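Local structure of TonB-dependent siderophore receptor (Pseudomonas aeruginosa 39016, 5NEC) at residues A[96-101]-A[555-560]. The protein probably takes up ferric siderophores across the outer membrane as a TonB-dependent receptor, a plugged beta-barrel. Sequence-based numbering, arbitrary orientation.
Sequences FIRGFD and AIFRTD. With C8E ((hydroxyethyloxy)tri(ethyloxy)octane), chain D.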
ATOM      1  N   PHE A  96      -7.247  -0.840  -2.160  1.00 49.01           N
ATOM      2  CA  PHE A  96      -8.685  -0.754  -1.889  1.00 48.96           C
ATOM      3  C   PHE A  96      -8.939  -1.285  -0.483  1.00 49.85           C
ATOM      4  O   PHE A  96      -8.495  -2.378  -0.146  1.00 51.16           O
ATOM      5  CB  PHE A  96      -9.496  -1.582  -2.894  1.00 47.99           C
ATOM      6  CG  PHE A  96      -9.582  -0.975  -4.264  1.00 46.56           C
ATOM      7  CD1 PHE A  96      -8.488  -1.037  -5.138  1.00 46.32           C
ATOM      8  CD2 PHE A  96     -10.755  -0.365  -4.696  1.00 46.18           C
ATOM      9  CE1 PHE A  96      -8.575  -0.499  -6.423  1.00 46.82           C
ATOM     10  CE2 PHE A  96     -10.841   0.200  -5.966  1.00 45.99           C
ATOM     11  CZ  PHE A  96      -9.756   0.121  -6.835  1.00 46.61           C
ATOM     12  N   ILE A  97      -9.643  -0.514   0.336  1.00 50.25           N
ATOM     13  CA  ILE A  97      -9.844  -0.848   1.741  1.00 50.87           C
ATOM     14  C   ILE A  97     -11.347  -0.798   2.004  1.00 50.86           C
ATOM     15  O   ILE A  97     -11.988   0.210   1.691  1.00 51.03           O
ATOM     16  CB  ILE A  97      -9.080   0.137   2.665  1.00 51.06           C
ATOM     17  CG1 ILE A  97      -7.571   0.100   2.354  1.00 51.02           C
ATOM     18  CG2 ILE A  97      -9.358  -0.168   4.144  1.00 50.73           C
ATOM     19  CD1 ILE A  97      -6.775   1.248   2.948  1.00 51.46           C
ATOM     20  N   ARG A  98     -11.903  -1.888   2.545  1.00 51.28           N
ATOM     21  CA  ARG A  98     -13.354  -2.050   2.701  1.00 52.84           C
ATOM     22  C   ARG A  98     -14.108  -1.695   1.420  1.00 55.98           C
ATOM     23  O   ARG A  98     -15.141  -0.997   1.450  1.00 55.68           O
ATOM     24  CB  ARG A  98     -13.884  -1.228   3.867  1.00 51.22           C
ATOM     25  CG  ARG A  98     -13.411  -1.716   5.217  1.00 51.53           C
ATOM     26  CD  ARG A  98     -14.009  -0.837   6.298  1.00 51.46           C
ATOM     27  NE  ARG A  98     -13.733  -1.323   7.644  1.00 52.31           N
ATOM     28  CZ  ARG A  98     -14.065  -0.672   8.761  1.00 52.67           C
ATOM     29  NH1 ARG A  98     -14.688   0.505   8.710  1.00 51.35           N
ATOM     30  NH2 ARG A  98     -13.768  -1.207   9.944  1.00 53.72           N
ATOM     31  N   GLY A  99     -13.539  -2.165   0.307  1.00 57.57           N
ATOM     32  CA  GLY A  99     -14.086  -1.981  -1.017  1.00 59.98           C
ATOM     33  C   GLY A  99     -14.109  -0.582  -1.566  1.00 61.41           C
ATOM     34  O   GLY A  99     -14.910  -0.288  -2.453  1.00 60.56           O
ATOM     35  N   PHE A 100     -13.211   0.268  -1.068  1.00 64.24           N
ATOM     36  CA  PHE A 100     -13.131   1.655  -1.520  1.00 65.71           C
ATOM     37  C   PHE A 100     -11.689   2.057  -1.838  1.00 65.45           C
ATOM     38  O   PHE A 100     -10.746   1.686  -1.141  1.00 64.25           O
ATOM     39  CB  PHE A 100     -13.755   2.594  -0.489  1.00 65.88           C
ATOM     40  CG  PHE A 100     -15.262   2.444  -0.348  1.00 67.59           C
ATOM     41  CD1 PHE A 100     -16.111   2.747  -1.412  1.00 67.05           C
ATOM     42  CD2 PHE A 100     -15.839   2.026   0.867  1.00 68.49           C
ATOM     43  CE1 PHE A 100     -17.495   2.619  -1.282  1.00 67.77           C
ATOM     44  CE2 PHE A 100     -17.217   1.903   1.002  1.00 68.06           C
ATOM     45  CZ  PHE A 100     -18.045   2.194  -0.078  1.00 68.25           C
ATOM     46  N   ASP A 101     -11.556   2.832  -2.906  1.00 67.87           N
ATOM     47  CA  ASP A 101     -10.282   3.245  -3.474  1.00 68.58           C
ATOM     48  C   ASP A 101      -9.538   4.170  -2.509  1.00 68.73           C
ATOM     49  O   ASP A 101     -10.113   5.154  -2.052  1.00 70.40           O
ATOM     50  CB  ASP A 101     -10.573   3.975  -4.790  1.00 69.58           C
ATOM     51  CG  ASP A 101      -9.328   4.294  -5.586  1.00 72.31           C
ATOM     52  OD1 ASP A 101      -8.200   4.386  -5.027  1.00 74.51           O
ATOM     53  OD2 ASP A 101      -9.492   4.463  -6.817  1.00 76.63           O
ATOM     54  N   ALA A 555     -15.142  -6.193  14.990  1.00 56.12           N
ATOM     55  CA  ALA A 555     -15.921  -5.018  14.578  1.00 55.57           C
ATOM     56  C   ALA A 555     -16.988  -5.380  13.547  1.00 55.24           C
ATOM     57  O   ALA A 555     -16.832  -6.316  12.781  1.00 54.61           O
ATOM     58  CB  ALA A 555     -15.003  -3.903  14.052  1.00 55.40           C
ATOM     59  N   ILE A 556     -18.089  -4.644  13.567  1.00 57.08           N
ATOM     60  CA  ILE A 556     -19.076  -4.665  12.495  1.00 58.17           C
ATOM     61  C   ILE A 556     -19.224  -3.236  12.053  1.00 56.66           C
ATOM     62  O   ILE A 556     -19.098  -2.338  12.869  1.00 57.34           O
ATOM     63  CB  ILE A 556     -20.449  -5.240  12.935  1.00 60.94           C
ATOM     64  CG1 ILE A 556     -21.107  -4.408  14.038  1.00 63.01           C
ATOM     65  CG2 ILE A 556     -20.279  -6.669  13.416  1.00 62.38           C
ATOM     66  CD1 ILE A 556     -22.567  -4.736  14.242  1.00 64.76           C
ATOM     67  N   PHE A 557     -19.479  -3.016  10.772  1.00 55.48           N
ATOM     68  CA  PHE A 557     -19.595  -1.653  10.268  1.00 54.15           C
ATOM     69  C   PHE A 557     -20.491  -1.599   9.050  1.00 53.62           C
ATOM     70  O   PHE A 557     -20.688  -2.604   8.366  1.00 49.79           O
ATOM     71  CB  PHE A 557     -18.202  -1.091   9.914  1.00 53.03           C
ATOM     72  CG  PHE A 557     -17.513  -1.887   8.869  1.00 51.11           C
ATOM     73  CD1 PHE A 557     -17.697  -1.589   7.528  1.00 50.34           C
ATOM     74  CD2 PHE A 557     -16.766  -2.992   9.227  1.00 51.30           C
ATOM     75  CE1 PHE A 557     -17.111  -2.366   6.550  1.00 51.45           C
ATOM     76  CE2 PHE A 557     -16.160  -3.774   8.263  1.00 51.98           C
ATOM     77  CZ  PHE A 557     -16.323  -3.456   6.918  1.00 51.96           C
ATOM     78  N   ARG A 558     -21.012  -0.403   8.795  1.00 55.66           N
ATOM     79  CA  ARG A 558     -21.732  -0.103   7.572  1.00 57.47           C
ATOM     80  C   ARG A 558     -21.182   1.191   7.000  1.00 56.23           C
ATOM     81  O   ARG A 558     -21.092   2.191   7.712  1.00 54.82           O
ATOM     82  CB  ARG A 558     -23.231   0.056   7.837  1.00 59.24           C
ATOM     83  CG  ARG A 558     -23.958   0.792   6.714  1.00 61.98           C
ATOM     84  CD  ARG A 558     -25.460   0.695   6.819  1.00 65.38           C
ATOM     85  NE  ARG A 558     -25.937  -0.658   6.576  1.00 67.06           N
ATOM     86  CZ  ARG A 558     -27.217  -1.018   6.602  1.00 71.34           C
ATOM     87  NH1 ARG A 558     -28.174  -0.107   6.861  1.00 73.35           N
ATOM     88  NH2 ARG A 558     -27.547  -2.294   6.373  1.00 70.89           N
ATOM     89  N   THR A 559     -20.868   1.167   5.711  1.00 55.53           N
ATOM     90  CA  THR A 559     -20.547   2.374   4.963  1.00 57.79           C
ATOM     91  C   THR A 559     -21.612   2.613   3.882  1.00 59.78           C
ATOM     92  O   THR A 559     -21.941   1.699   3.132  1.00 59.49           O
ATOM     93  CB  THR A 559     -19.159   2.247   4.314  1.00 57.16           C
ATOM     94  OG1 THR A 559     -18.193   1.979   5.331  1.00 55.14           O
ATOM     95  CG2 THR A 559     -18.781   3.524   3.581  1.00 57.12           C
ATOM     96  N   ASP A 560     -22.156   3.829   3.833  1.00 62.70           N
ATOM     97  CA  ASP A 560     -23.132   4.241   2.814  1.00 65.83           C
ATOM     98  C   ASP A 560     -22.534   5.398   2.059  1.00 67.04           C
ATOM     99  O   ASP A 560     -22.037   6.333   2.680  1.00 65.84           O
ATOM    100  CB  ASP A 560     -24.461   4.706   3.446  1.00 66.90           C
ATOM    101  CG  ASP A 560     -25.356   3.554   3.885  1.00 67.81           C
ATOM    102  OD1 ASP A 560     -25.171   2.393   3.444  1.00 69.14           O
ATOM    103  OD2 ASP A 560     -26.276   3.822   4.681  1.00 68.34           O
TER
HETATM  104  C1  C8E D 802     -29.175   3.445   7.988  1.00 66.59           C
HETATM  105  C2  C8E D 802     -29.160   2.517   9.186  1.00 68.56           C
HETATM  106  C3  C8E D 802     -27.760   2.364   9.783  1.00 69.59           C
HETATM  107  C4  C8E D 802     -27.547   1.006  10.459  1.00 69.89           C
HETATM  108  C5  C8E D 802     -26.298   0.993  11.351  1.00 69.83           C
HETATM  109  C6  C8E D 802     -25.704  -0.407  11.572  1.00 68.09           C
HETATM  110  C7  C8E D 802     -24.612  -0.396  12.649  1.00 68.37           C
HETATM  111  C8  C8E D 802     -23.575  -1.494  12.472  1.00 67.85           C
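R98 of the plug domain reaches the lumenal side of the beta-barrel wall and lays its guanidinium flat on the ring of F557, one of the contacts between plug and barrel in this TonB-dependent receptor fold. The plug side is a beta hairpin whose type I' turn runs from I97 to F100, closed by paired backbone hydrogen bonds between those two residues; R98 sits in the turn, at positive phi. The barrel side is strand 550-561.

The stack is nearly parallel, with planes 8° apart and centres 3.6 Å apart. R98 NE lies over the ring centre, 3.4 Å from F557 CZ. The guanidinium carbon, CZ of R98, stands 12° off the normal of the F557 ring, a cation-pi geometry. The same face takes a CH-pi contact from R98 CD, 3.8 Å from the F557 ring centroid. An extended chain from CG to NE carries the group across to the wall.

Salt bridges from R98 NH2 to E585 and E538, on the two strands flanking 550-561, hold the guanidinium in this buried place and probably balance its charge.

Outside the barrel, I556 and R558 touch the alkyl chain of a C8E detergent molecule.

Nonpolar contact continues beside the stack, where F100 and T559 approach from opposite directions. T559 turns OG1 to a hydrogen bond with N536, leaving its methyl to the plug. At the F100 ring, the closest approach is the 3.4 Å between CE2 of F100 and CG2 of T559, met obliquely.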